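PDB 6P2K: fibronectin type III domain-containing protein from Simiduia agarivorans, which probably cleaves beta-glucan chains such as xyloglucan as a family 74 glycoside hydrolase, with this chain holding its beta-propeller catalytic module. Local coordinates for residues 65-70 with 105-110; 72-77 with 149-154; 257-260 with 264-267; 424-429 with 487-492; 480-485 with 491-496. All coordinates share one frame; numbering follows the deposited sequence.

Contact 1 (65-70 with 105-110); sequences VTPGNS and IAFKPG
Phe107 lays one face of its ring against Pro67 and Thr66. It is the largest contributor to this small apolar contact. Pro67 gives its CD atom, which sits 3.6 Å from the centroid of the Phe107 ring. The approach is 18° off the ring normal, a CH-pi contact over the face. CD is displaced toward the CG-CD1 side, with Pro67 CD 3.5 Å from Phe107 CD1. Pro67 CG lies further back, near CB of the phenylalanine.

Thr66 holds the outer end of the same ring. Its CA makes a second CH-pi contact, 4.1 Å from the Phe107 centroid. Its methyl carbon CG2 packs on the rim, 3.5 Å from Phe107 CE2. CG2 stands beside the backbone N of Thr66, and this places the methyl at the ring and leaves OG1 to bond to the backbone O of Lys72. The carbonyl O of Val65 comes near from an oblique direction, 3.6 Å from Phe107 CE1. No hydrogen bond joins the two segments.

A serine in place of Phe107 would probably leave Pro67 CD and the Thr66 methyl without their apolar partner and open a gap between the two strand ends.

Beyond the ring, Thr66 to Asn69 form a type II beta turn, closed by Asn69 N to Thr66 O at 3.1 Å. Asn25 bonds to this turn from an adjacent loop. Strand 60-66 and strand 102-108 are the first strands of two successive four-stranded sheets. Phe107 bridges them, while its own strand pairs with strand 114-119 and packs on strand 166-171.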
# COMPACT_ATOMS: atom_id res chain seq x y z
N VAL B 65 -0.70 -51.22 34.19
CA VAL B 65 -1.10 -51.02 35.58
C VAL B 65 -1.79 -52.29 36.06
O VAL B 65 -2.59 -52.88 35.34
CB VAL B 65 -2.03 -49.80 35.72
CG1 VAL B 65 -2.17 -49.40 37.17
CG2 VAL B 65 -1.50 -48.63 34.90
N THR B 66 -1.47 -52.70 37.28
CA THR B 66 -2.02 -53.95 37.79
C THR B 66 -3.51 -53.81 38.04
O THR B 66 -3.94 -52.86 38.71
CB THR B 66 -1.32 -54.37 39.07
OG1 THR B 66 -1.44 -53.33 40.04
CG2 THR B 66 0.14 -54.67 38.81
N PRO B 67 -4.34 -54.71 37.52
CA PRO B 67 -5.75 -54.74 37.91
C PRO B 67 -5.90 -54.87 39.42
O PRO B 67 -5.34 -55.77 40.04
CB PRO B 67 -6.30 -55.96 37.17
CG PRO B 67 -5.39 -56.11 35.99
CD PRO B 67 -4.04 -55.69 36.46
N GLY B 68 -6.66 -53.95 40.01
CA GLY B 68 -6.92 -53.96 41.43
C GLY B 68 -5.89 -53.25 42.28
O GLY B 68 -6.07 -53.17 43.50
N ASN B 69 -4.81 -52.73 41.68
CA ASN B 69 -3.78 -52.03 42.45
C ASN B 69 -3.12 -51.02 41.51
O ASN B 69 -2.09 -51.31 40.90
CB ASN B 69 -2.77 -53.00 43.05
CG ASN B 69 -1.63 -52.29 43.77
OD1 ASN B 69 -1.71 -51.10 44.06
ND2 ASN B 69 -0.57 -53.03 44.05
N SER B 70 -3.72 -49.84 41.41
CA SER B 70 -3.20 -48.79 40.54
C SER B 70 -1.85 -48.24 41.00
O SER B 70 -1.31 -47.35 40.33
CB SER B 70 -4.21 -47.65 40.43
OG SER B 70 -4.54 -47.12 41.70
N ILE B 105 3.07 -56.47 28.36
CA ILE B 105 2.77 -56.98 29.69
C ILE B 105 1.28 -57.26 29.76
O ILE B 105 0.46 -56.40 29.40
CB ILE B 105 3.19 -55.99 30.81
CG1 ILE B 105 4.61 -55.48 30.58
CG2 ILE B 105 3.08 -56.66 32.17
CD1 ILE B 105 4.79 -54.02 30.92
N ALA B 106 0.92 -58.45 30.23
CA ALA B 106 -0.48 -58.86 30.30
C ALA B 106 -0.73 -59.62 31.59
O ALA B 106 0.09 -60.44 32.01
CB ALA B 106 -0.87 -59.72 29.10
N PHE B 107 -1.88 -59.35 32.21
CA PHE B 107 -2.28 -59.98 33.46
C PHE B 107 -3.36 -61.03 33.21
O PHE B 107 -4.08 -60.99 32.21
CB PHE B 107 -2.79 -58.94 34.46
CG PHE B 107 -1.78 -57.89 34.82
CD1 PHE B 107 -1.66 -56.74 34.06
CD2 PHE B 107 -0.96 -58.05 35.92
CE1 PHE B 107 -0.73 -55.77 34.39
CE2 PHE B 107 -0.04 -57.09 36.26
CZ PHE B 107 0.08 -55.95 35.49
N LYS B 108 -3.47 -61.96 34.14
CA LYS B 108 -4.49 -63.00 34.04
C LYS B 108 -5.82 -62.48 34.59
O LYS B 108 -5.84 -61.86 35.66
CB LYS B 108 -4.06 -64.25 34.81
CG LYS B 108 -5.08 -65.37 34.81
CD LYS B 108 -4.46 -66.66 35.34
CE LYS B 108 -5.52 -67.67 35.74
NZ LYS B 108 -4.92 -68.90 36.33
N PRO B 109 -6.92 -62.68 33.88
CA PRO B 109 -8.22 -62.22 34.40
C PRO B 109 -8.58 -62.95 35.69
O PRO B 109 -8.53 -64.17 35.76
CB PRO B 109 -9.20 -62.56 33.26
CG PRO B 109 -8.34 -62.66 32.04
CD PRO B 109 -7.04 -63.23 32.52
N GLY B 110 -8.94 -62.17 36.71
CA GLY B 110 -9.29 -62.71 38.00
C GLY B 110 -8.13 -62.90 38.95
O GLY B 110 -8.36 -63.09 40.15

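Contact 2 (72-77 with 149-154); sequences KIFVGT and SSWQTV
Phe74 and Trp151 each carry CG beside the backbone N and anti to the carbonyl carbon, with chi1 of -66° and -52°. From these positions both rings reach across the space between two sheets and meet at their outer ends. Phe74 leaves strand 72-77, and Trp151 comes from the residue just before strand 152-155.

The two rings form an offset edge-to-face pair. The six-membered ring of Trp151 turns its edge toward the face of Phe74. The planes stand at 85°, close to perpendicular, and the centroids of the Phe74 ring and the Trp151 six-membered ring are 5.9 Å apart. The touch itself is narrow. Phe74 CE1 lies near the plane of the indole and is 3.7 Å from Trp151 CZ2. The next indole carbon is more distant, with Trp151 CH2 4.2 Å from Phe74 CE1. The indole therefore meets the phenyl group through its benzo edge, and the pyrrole part plays no role in this pair.

Both residues are buried, and no hydrogen bond crosses between the segments. Leu81 touches both rings, and Ile83 and Thr66 pack on Phe74. Lys72 adds a polar tie nearby, through its NZ to the backbone O of Gly147.

The spacing of Ser144, Asn146 and Trp151 fits an Asp box, Ser-X-Asp-X-Gly-X-X-Trp, with asparagine at the aspartate position. Such boxes form the turn between the third and fourth strands of a propeller blade. Here the closing tryptophan of one blade packs against the second strand of the blade before it, an inter-blade contact of a beta-propeller.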
# COMPACT_ATOMS: atom_id res chain seq x y z
N LYS B 72 0.83 -50.37 41.53
CA LYS B 72 1.84 -51.28 41.00
C LYS B 72 1.81 -51.19 39.48
O LYS B 72 0.82 -51.58 38.85
CB LYS B 72 1.60 -52.71 41.47
CG LYS B 72 2.74 -53.66 41.14
CD LYS B 72 2.90 -54.75 42.20
CE LYS B 72 1.93 -55.90 41.98
NZ LYS B 72 2.20 -57.03 42.91
N ILE B 73 2.89 -50.69 38.89
CA ILE B 73 2.97 -50.41 37.46
C ILE B 73 4.21 -51.09 36.89
O ILE B 73 5.29 -51.00 37.48
CB ILE B 73 3.00 -48.90 37.18
CG1 ILE B 73 1.69 -48.26 37.62
CG2 ILE B 73 3.29 -48.62 35.72
CD1 ILE B 73 1.85 -46.83 38.04
N PHE B 74 4.05 -51.74 35.75
CA PHE B 74 5.16 -52.36 35.03
C PHE B 74 5.47 -51.55 33.78
O PHE B 74 4.56 -51.12 33.06
CB PHE B 74 4.84 -53.81 34.67
CG PHE B 74 4.70 -54.71 35.86
CD1 PHE B 74 5.80 -55.33 36.42
CD2 PHE B 74 3.45 -54.94 36.42
CE1 PHE B 74 5.67 -56.16 37.52
CE2 PHE B 74 3.31 -55.77 37.52
CZ PHE B 74 4.43 -56.38 38.07
N VAL B 75 6.77 -51.36 33.53
CA VAL B 75 7.25 -50.56 32.40
C VAL B 75 8.30 -51.38 31.67
O VAL B 75 9.34 -51.73 32.24
CB VAL B 75 7.85 -49.22 32.86
CG1 VAL B 75 8.42 -48.46 31.67
CG2 VAL B 75 6.81 -48.39 33.59
N GLY B 76 8.04 -51.69 30.40
CA GLY B 76 8.98 -52.42 29.57
C GLY B 76 9.81 -51.46 28.74
O GLY B 76 9.27 -50.63 28.00
N THR B 77 11.13 -51.58 28.88
CA THR B 77 12.08 -50.72 28.18
C THR B 77 13.05 -51.56 27.37
O THR B 77 13.04 -52.79 27.40
CB THR B 77 12.85 -49.82 29.15
OG1 THR B 77 13.79 -50.61 29.88
CG2 THR B 77 11.90 -49.14 30.12
N SER B 149 7.58 -60.93 42.10
CA SER B 149 8.77 -61.26 42.88
C SER B 149 9.80 -61.97 42.02
O SER B 149 11.00 -61.68 42.10
CB SER B 149 8.39 -62.14 44.07
OG SER B 149 7.22 -61.66 44.72
N SER B 150 9.35 -62.91 41.18
CA SER B 150 10.25 -63.73 40.39
C SER B 150 9.65 -63.96 39.01
O SER B 150 8.44 -63.89 38.82
CB SER B 150 10.53 -65.07 41.09
OG SER B 150 9.33 -65.62 41.61
N TRP B 151 10.52 -64.25 38.05
CA TRP B 151 10.11 -64.50 36.67
C TRP B 151 10.90 -65.67 36.12
O TRP B 151 12.13 -65.71 36.26
CB TRP B 151 10.30 -63.28 35.78
CG TRP B 151 9.69 -62.02 36.30
CD1 TRP B 151 10.17 -61.23 37.31
CD2 TRP B 151 8.49 -61.39 35.83
NE1 TRP B 151 9.34 -60.15 37.50
CE2 TRP B 151 8.30 -60.23 36.61
CE3 TRP B 151 7.56 -61.70 34.84
CZ2 TRP B 151 7.21 -59.38 36.41
CZ3 TRP B 151 6.48 -60.85 34.65
CH2 TRP B 151 6.32 -59.70 35.43
N GLN B 152 10.21 -66.61 35.48
CA GLN B 152 10.85 -67.74 34.83
C GLN B 152 10.75 -67.57 33.32
O GLN B 152 9.80 -66.97 32.81
CB GLN B 152 10.20 -69.07 35.25
CG GLN B 152 10.11 -69.26 36.76
CD GLN B 152 8.96 -68.49 37.37
OE1 GLN B 152 7.83 -68.55 36.88
NE2 GLN B 152 9.23 -67.76 38.44
N THR B 153 11.74 -68.09 32.62
CA THR B 153 11.85 -67.92 31.17
C THR B 153 11.23 -69.13 30.49
O THR B 153 11.75 -70.25 30.58
CB THR B 153 13.31 -67.75 30.76
OG1 THR B 153 13.93 -66.77 31.60
CG2 THR B 153 13.40 -67.30 29.32
N VAL B 154 10.10 -68.91 29.82
CA VAL B 154 9.42 -69.95 29.05
C VAL B 154 9.80 -69.77 27.59
O VAL B 154 9.62 -68.69 27.02
CB VAL B 154 7.90 -69.89 29.24
CG1 VAL B 154 7.21 -70.87 28.31
CG2 VAL B 154 7.54 -70.18 30.68

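Contact 3 (257-260 with 264-267); sequences GGLE and RYWY
Tyr265 closes a short loop on itself by a side-chain to backbone hydrogen bond to Glu260, backed by apolar packing on Leu259. The loop runs between strand 253-254, the last of one four-stranded sheet, and strand 265-270, the first of the next. It is thus a linker between two propeller blades.

Tyr265 OH donates to Glu260 O at 2.8 Å. The hydroxyl lies in the carbonyl plane, on a lone pair, with a C=O...donor angle of 120°. Seen from the ring, the carbonyl oxygen sits at the edge, near the ring plane.

Leu259 comes in beside the same end of the ring. Its CB is 3.5 Å from Tyr265 OH and 3.9 Å from Tyr265 CZ. Its CD1 stands further up, over one face and toward the rim. Tyr265 has CG beside its backbone N, chi1 -63°, and the ring extends from the strand to the loop. Glu260 CB also touches the hydroxyl, at 3.6 Å from Tyr265 OH.

The glutamate carboxylate takes another course. It forms salt bridges with Arg263 and Lys312. Tyr293 accepts from Glu260 N.

The hydroxyl of the buried Tyr265 donates its hydrogen bond to a main-chain carbonyl. This ties the loop backbone at Glu260 to the Tyr265 side chain. Leu259 packs at the hydroxyl end, while Leu283, Val242 and Phe290 touch the ring from outside the two segments.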
# COMPACT_ATOMS: atom_id res chain seq x y z
N GLY B 257 -11.36 -56.65 2.72
CA GLY B 257 -12.31 -55.95 1.88
C GLY B 257 -12.83 -54.68 2.51
O GLY B 257 -13.49 -54.71 3.56
N GLY B 258 -12.54 -53.54 1.89
CA GLY B 258 -12.87 -52.24 2.44
C GLY B 258 -11.70 -51.50 3.05
O GLY B 258 -11.84 -50.31 3.36
N LEU B 259 -10.57 -52.17 3.23
CA LEU B 259 -9.35 -51.52 3.69
C LEU B 259 -8.52 -51.05 2.51
O LEU B 259 -8.53 -51.67 1.44
CB LEU B 259 -8.53 -52.46 4.56
CG LEU B 259 -9.14 -52.96 5.87
CD1 LEU B 259 -8.34 -54.13 6.42
CD2 LEU B 259 -9.23 -51.83 6.88
N GLU B 260 -7.81 -49.95 2.71
CA GLU B 260 -6.83 -49.51 1.72
C GLU B 260 -5.81 -50.61 1.47
O GLU B 260 -5.36 -51.28 2.40
CB GLU B 260 -6.12 -48.24 2.18
CG GLU B 260 -6.83 -46.95 1.83
CD GLU B 260 -6.06 -45.74 2.32
OE1 GLU B 260 -6.68 -44.67 2.52
OE2 GLU B 260 -4.84 -45.85 2.52
N ARG B 264 0.64 -51.32 6.21
CA ARG B 264 1.31 -52.10 7.26
C ARG B 264 0.43 -52.21 8.50
O ARG B 264 0.79 -51.80 9.60
CB ARG B 264 2.65 -51.46 7.60
CG ARG B 264 3.61 -51.30 6.43
CD ARG B 264 4.57 -50.16 6.71
NE ARG B 264 5.80 -50.26 5.94
CZ ARG B 264 6.17 -49.37 5.02
NH1 ARG B 264 5.39 -48.33 4.76
NH2 ARG B 264 7.31 -49.52 4.36
N TYR B 265 -0.75 -52.80 8.30
CA TYR B 265 -1.71 -52.95 9.39
C TYR B 265 -1.12 -53.81 10.50
O TYR B 265 -0.49 -54.84 10.25
CB TYR B 265 -3.00 -53.59 8.88
CG TYR B 265 -3.73 -52.75 7.85
CD1 TYR B 265 -4.28 -51.52 8.19
CD2 TYR B 265 -3.87 -53.19 6.54
CE1 TYR B 265 -4.95 -50.75 7.26
CE2 TYR B 265 -4.54 -52.43 5.60
CZ TYR B 265 -5.07 -51.21 5.96
OH TYR B 265 -5.74 -50.44 5.03
N TRP B 266 -1.31 -53.38 11.75
CA TRP B 266 -0.73 -54.10 12.88
C TRP B 266 -1.52 -53.78 14.14
O TRP B 266 -2.34 -52.86 14.18
CB TRP B 266 0.76 -53.76 13.03
CG TRP B 266 1.10 -52.43 13.67
CD1 TRP B 266 0.28 -51.36 13.88
CD2 TRP B 266 2.39 -52.04 14.16
NE1 TRP B 266 0.97 -50.34 14.49
CE2 TRP B 266 2.27 -50.73 14.67
CE3 TRP B 266 3.64 -52.67 14.22
CZ2 TRP B 266 3.34 -50.05 15.23
CZ3 TRP B 266 4.70 -51.99 14.79
CH2 TRP B 266 4.55 -50.69 15.28
N TYR B 267 -1.25 -54.56 15.18
CA TYR B 267 -1.83 -54.38 16.51
C TYR B 267 -3.36 -54.26 16.50
O TYR B 267 -3.92 -53.29 17.00
CB TYR B 267 -1.23 -53.15 17.18
CG TYR B 267 0.16 -53.34 17.73
CD1 TYR B 267 1.26 -53.35 16.89
CD2 TYR B 267 0.38 -53.48 19.10
CE1 TYR B 267 2.54 -53.51 17.39
CE2 TYR B 267 1.65 -53.64 19.61
CZ TYR B 267 2.73 -53.65 18.75
OH TYR B 267 4.00 -53.81 19.25

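Contact 4 (424-429 with 487-492); sequences ESWDGG and HSPADQ
Apolar stacking of Trp426 on Pro489 carries most of this contact. Pro489 CG sits over the six-membered ring, 3.8 Å from its centroid in Trp426 and 10° off the ring normal, a CH-pi contact close to the ring centre. The five-membered ring lies over the backbone just before the proline, with Trp426 CD1 3.4 Å from Ser488 CA. Glu424 C lies above the opposite face. Val383 touches both Trp426 and Pro489.

Polar links run through water. Trp426 NE1 donates in the ring plane to water 1 at 2.7 Å. The same water donates to Asp491 OD2 at 2.9 Å. A glycine in place of Trp426 would probably leave Pro489 without its stacking partner and this water without its indole donor.

Within 487-492 the chain is held by local bonds. Ser488 to Asp491 form a type I beta turn, with Asp491 N to Ser488 O at 3.1 Å. Ser488 OG accepts from Ala490 N at 2.9 Å, an ST turn. Thr486 also bonds to Ser488 OG.

Within 424-429, Ser425 OG accepts from Gly429 N at 2.9 Å. Asp427 OD2 bonds to Ser431. The order Ser425, Asp427, Gly429 fits an Asp box, Ser-X-Asp-X-Gly-X-X-Trp, the recurrent turn after the third strand of a propeller blade. Trp426 fills its first variable position and packs on the loop of the next sheet.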
# COMPACT_ATOMS: atom_id res chain seq x y z
N GLU B 424 8.97 -21.75 15.93
CA GLU B 424 9.11 -20.33 16.24
C GLU B 424 8.11 -19.90 17.31
O GLU B 424 6.98 -20.38 17.36
CB GLU B 424 8.93 -19.48 14.99
CG GLU B 424 10.02 -19.71 13.96
CD GLU B 424 9.82 -18.89 12.70
OE1 GLU B 424 9.10 -19.37 11.80
OE2 GLU B 424 10.36 -17.77 12.62
N SER B 425 8.55 -18.96 18.14
CA SER B 425 7.74 -18.41 19.22
C SER B 425 7.83 -16.89 19.21
O SER B 425 8.87 -16.32 18.88
CB SER B 425 8.20 -18.94 20.58
OG SER B 425 7.36 -18.47 21.62
N TRP B 426 6.72 -16.24 19.57
CA TRP B 426 6.68 -14.79 19.70
C TRP B 426 6.23 -14.34 21.08
O TRP B 426 5.90 -13.16 21.26
CB TRP B 426 5.78 -14.19 18.62
CG TRP B 426 6.22 -14.56 17.24
CD1 TRP B 426 7.06 -13.86 16.43
CD2 TRP B 426 5.87 -15.75 16.52
NE1 TRP B 426 7.24 -14.53 15.24
CE2 TRP B 426 6.52 -15.70 15.28
CE3 TRP B 426 5.05 -16.85 16.81
CZ2 TRP B 426 6.38 -16.70 14.32
CZ3 TRP B 426 4.92 -17.85 15.86
CH2 TRP B 426 5.58 -17.77 14.63
N ASP B 427 6.21 -15.24 22.07
CA ASP B 427 5.89 -14.89 23.46
C ASP B 427 6.96 -15.43 24.41
O ASP B 427 6.66 -15.86 25.52
CB ASP B 427 4.50 -15.39 23.85
CG ASP B 427 4.31 -16.89 23.63
OD1 ASP B 427 5.31 -17.63 23.50
OD2 ASP B 427 3.14 -17.33 23.58
N GLY B 428 8.21 -15.42 23.97
CA GLY B 428 9.31 -15.83 24.81
C GLY B 428 9.52 -17.32 24.95
O GLY B 428 10.26 -17.75 25.84
N GLY B 429 8.89 -18.13 24.10
CA GLY B 429 9.05 -19.57 24.16
C GLY B 429 7.93 -20.32 24.84
O GLY B 429 8.06 -21.54 25.04
N HIS B 487 8.57 -8.59 15.08
CA HIS B 487 8.67 -9.64 16.09
C HIS B 487 7.31 -10.32 16.27
O HIS B 487 6.80 -10.49 17.39
CB HIS B 487 9.19 -9.09 17.41
CG HIS B 487 10.62 -8.62 17.35
ND1 HIS B 487 10.98 -7.42 16.78
CD2 HIS B 487 11.77 -9.20 17.78
CE1 HIS B 487 12.30 -7.28 16.86
NE2 HIS B 487 12.79 -8.35 17.46
N SER B 488 6.72 -10.71 15.15
CA SER B 488 5.36 -11.22 15.12
C SER B 488 5.27 -12.25 14.01
O SER B 488 6.17 -12.34 13.16
CB SER B 488 4.35 -10.09 14.90
OG SER B 488 3.99 -10.00 13.53
N PRO B 489 4.20 -13.06 13.98
CA PRO B 489 4.03 -14.00 12.86
C PRO B 489 3.96 -13.34 11.50
O PRO B 489 4.04 -14.05 10.49
CB PRO B 489 2.72 -14.72 13.21
CG PRO B 489 2.64 -14.64 14.69
CD PRO B 489 3.23 -13.30 15.06
N ALA B 490 3.82 -12.02 11.42
CA ALA B 490 3.79 -11.35 10.13
C ALA B 490 5.15 -11.35 9.44
O ALA B 490 5.20 -11.21 8.21
CB ALA B 490 3.28 -9.91 10.29
N ASP B 491 6.24 -11.51 10.18
CA ASP B 491 7.56 -11.59 9.57
C ASP B 491 7.67 -12.86 8.73
O ASP B 491 7.03 -13.88 9.03
CB ASP B 491 8.66 -11.56 10.63
CG ASP B 491 8.61 -10.31 11.49
OD1 ASP B 491 8.18 -9.25 10.99
OD2 ASP B 491 9.02 -10.39 12.67
N GLN B 492 8.49 -12.81 7.68
CA GLN B 492 8.56 -13.87 6.68
C GLN B 492 9.99 -14.30 6.41
O GLN B 492 10.94 -13.52 6.55
CB GLN B 492 7.91 -13.43 5.36
CG GLN B 492 6.43 -13.11 5.47
CD GLN B 492 5.61 -14.32 5.90
OE1 GLN B 492 5.80 -15.42 5.39
NE2 GLN B 492 4.70 -14.11 6.85
O HOH W 1 9.03 -12.98 13.87

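Contact 5 (480-485 with 491-496); sequences WAKRLN and DQWVEL
Ala481 and Val494 satisfy each other's backbone. Ala481 N donates to Val494 O at 2.9 Å, and Val494 N returns a bond to Ala481 O at 3.0 Å. Toward the loop, water takes over. Water 4 accepts from Arg483 N and Arg483 NE and donates to Gln492 O. Water 3 accepts from Gln492 N and donates to Arg483 O at 2.7 Å. The Arg483 guanidinium also forms a salt bridge with Asp547.

These segments are the antiparallel hairpin 478-483 and 493-496, the last two strands of a four-stranded propeller blade. On one face Glu495 CB sits over Trp480, 3.5 Å from the centroid of its six-membered ring, and Glu495 OE2 pairs with Arg478. On the same face Lys482 bends at chi3 (-74°), and its CE lies over Trp493, 3.6 Å from the five-membered ring centroid.

Lys482 NZ is well supplied with acceptors. It has a salt bridge to Glu424, a bond to Gln436, and water 2 at 2.7 Å, which donates on to Asp491 O. Trp493 NE1 donates to the other carboxylate oxygen of Glu424. Asp491 OD1 accepts from water 5, held also by Asn485 ND2, and Thr486 OG1 also bonds to this oxygen.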
# COMPACT_ATOMS: atom_id res chain seq x y z
N TRP B 480 18.60 -19.12 4.96
CA TRP B 480 17.36 -18.37 5.01
C TRP B 480 17.48 -17.22 6.01
O TRP B 480 18.26 -17.29 6.96
CB TRP B 480 16.18 -19.27 5.40
CG TRP B 480 15.88 -20.35 4.40
CD1 TRP B 480 16.59 -21.50 4.20
CD2 TRP B 480 14.79 -20.38 3.47
NE1 TRP B 480 16.01 -22.24 3.19
CE2 TRP B 480 14.90 -21.58 2.73
CE3 TRP B 480 13.72 -19.51 3.19
CZ2 TRP B 480 13.99 -21.93 1.74
CZ3 TRP B 480 12.82 -19.86 2.20
CH2 TRP B 480 12.96 -21.06 1.48
N ALA B 481 16.70 -16.17 5.78
CA ALA B 481 16.75 -14.97 6.60
C ALA B 481 15.34 -14.46 6.85
O ALA B 481 14.53 -14.38 5.92
CB ALA B 481 17.59 -13.88 5.92
N LYS B 482 15.06 -14.10 8.10
CA LYS B 482 13.77 -13.50 8.48
C LYS B 482 14.04 -12.19 9.19
O LYS B 482 14.54 -12.18 10.32
CB LYS B 482 12.94 -14.43 9.36
CG LYS B 482 11.81 -13.70 10.09
CD LYS B 482 10.93 -14.64 10.90
CE LYS B 482 10.02 -15.45 9.99
NZ LYS B 482 9.11 -16.35 10.77
N ARG B 483 13.69 -11.08 8.54
CA ARG B 483 13.81 -9.78 9.18
C ARG B 483 12.72 -9.63 10.24
O ARG B 483 11.54 -9.83 9.96
CB ARG B 483 13.70 -8.67 8.13
CG ARG B 483 14.94 -8.52 7.27
CD ARG B 483 14.66 -7.71 6.02
NE ARG B 483 13.98 -8.51 5.00
CZ ARG B 483 13.92 -8.18 3.71
NH1 ARG B 483 14.51 -7.07 3.29
NH2 ARG B 483 13.28 -8.97 2.85
N LEU B 484 13.14 -9.30 11.46
CA LEU B 484 12.20 -9.17 12.58
C LEU B 484 11.67 -7.73 12.63
O LEU B 484 11.92 -6.96 13.56
CB LEU B 484 12.88 -9.57 13.88
CG LEU B 484 13.35 -11.03 13.93
CD1 LEU B 484 14.20 -11.29 15.17
CD2 LEU B 484 12.15 -11.98 13.90
N ASN B 485 10.92 -7.39 11.57
CA ASN B 485 10.33 -6.06 11.48
C ASN B 485 9.33 -5.82 12.60
O ASN B 485 9.25 -4.71 13.15
CB ASN B 485 9.67 -5.87 10.12
CG ASN B 485 10.67 -5.83 8.98
OD1 ASN B 485 11.65 -5.10 9.02
ND2 ASN B 485 10.42 -6.64 7.95
N ASP B 491 6.24 -11.51 10.18
CA ASP B 491 7.56 -11.59 9.57
C ASP B 491 7.67 -12.86 8.73
O ASP B 491 7.03 -13.88 9.03
CB ASP B 491 8.66 -11.56 10.63
CG ASP B 491 8.61 -10.31 11.49
OD1 ASP B 491 8.18 -9.25 10.99
OD2 ASP B 491 9.02 -10.39 12.67
N GLN B 492 8.49 -12.81 7.68
CA GLN B 492 8.56 -13.87 6.68
C GLN B 492 9.99 -14.30 6.41
O GLN B 492 10.94 -13.52 6.55
CB GLN B 492 7.91 -13.43 5.36
CG GLN B 492 6.43 -13.11 5.47
CD GLN B 492 5.61 -14.32 5.90
OE1 GLN B 492 5.80 -15.42 5.39
NE2 GLN B 492 4.70 -14.11 6.85
N TRP B 493 10.14 -15.56 5.99
CA TRP B 493 11.41 -16.13 5.58
C TRP B 493 11.64 -15.90 4.09
O TRP B 493 10.72 -16.00 3.28
CB TRP B 493 11.46 -17.63 5.85
CG TRP B 493 11.50 -18.00 7.30
CD1 TRP B 493 10.47 -18.45 8.07
CD2 TRP B 493 12.65 -17.94 8.15
NE1 TRP B 493 10.90 -18.68 9.36
CE2 TRP B 493 12.24 -18.38 9.43
CE3 TRP B 493 13.99 -17.57 7.96
CZ2 TRP B 493 13.12 -18.44 10.51
CZ3 TRP B 493 14.86 -17.65 9.04
CH2 TRP B 493 14.42 -18.08 10.29
N VAL B 494 12.90 -15.61 3.73
CA VAL B 494 13.34 -15.60 2.34
C VAL B 494 14.66 -16.36 2.25
O VAL B 494 15.47 -16.31 3.18
CB VAL B 494 13.49 -14.17 1.78
CG1 VAL B 494 12.15 -13.45 1.76
CG2 VAL B 494 14.52 -13.38 2.57
N GLU B 495 14.86 -17.07 1.15
CA GLU B 495 16.09 -17.83 0.94
C GLU B 495 17.13 -16.95 0.26
O GLU B 495 16.86 -16.35 -0.79
CB GLU B 495 15.83 -19.07 0.09
CG GLU B 495 17.08 -19.94 -0.09
CD GLU B 495 16.87 -21.05 -1.09
OE1 GLU B 495 16.35 -20.79 -2.19
OE2 GLU B 495 17.23 -22.20 -0.77
N LEU B 496 18.32 -16.88 0.85
CA LEU B 496 19.38 -16.02 0.35
C LEU B 496 20.43 -16.75 -0.49
O LEU B 496 20.98 -16.15 -1.41
CB LEU B 496 20.09 -15.31 1.51
CG LEU B 496 19.33 -14.15 2.16
CD1 LEU B 496 20.15 -13.53 3.28
CD2 LEU B 496 18.94 -13.10 1.12
O HOH W 2 7.26 -14.59 11.68
O HOH W 3 10.32 -10.36 7.61
O HOH W 4 12.73 -11.29 5.97
O HOH W 5 7.79 -7.98 8.35

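In the fold
Contacts 1 and 2 lie side by side and touch through Thr66, Phe74 and Phe107. Both join the sheet holding strands 60-66 and 72-77 to the sheet that follows it, chiefly by apolar and aromatic packing. Contact 2 is fully buried, and contact 1 is only partly so. Contact 3 is local, partly buried, and rests on a directed hydrogen bond in a linker. Contacts 4 and 5, both partly buried, lie about 48 to 55 Å from contacts 1 and 2, centre to centre. They share Asp491 and Gln492. Glu424 joins them by a salt bridge to Lys482 and a probable hydrogen bond to Trp493. Their chemistry is richer in ordered water and charge.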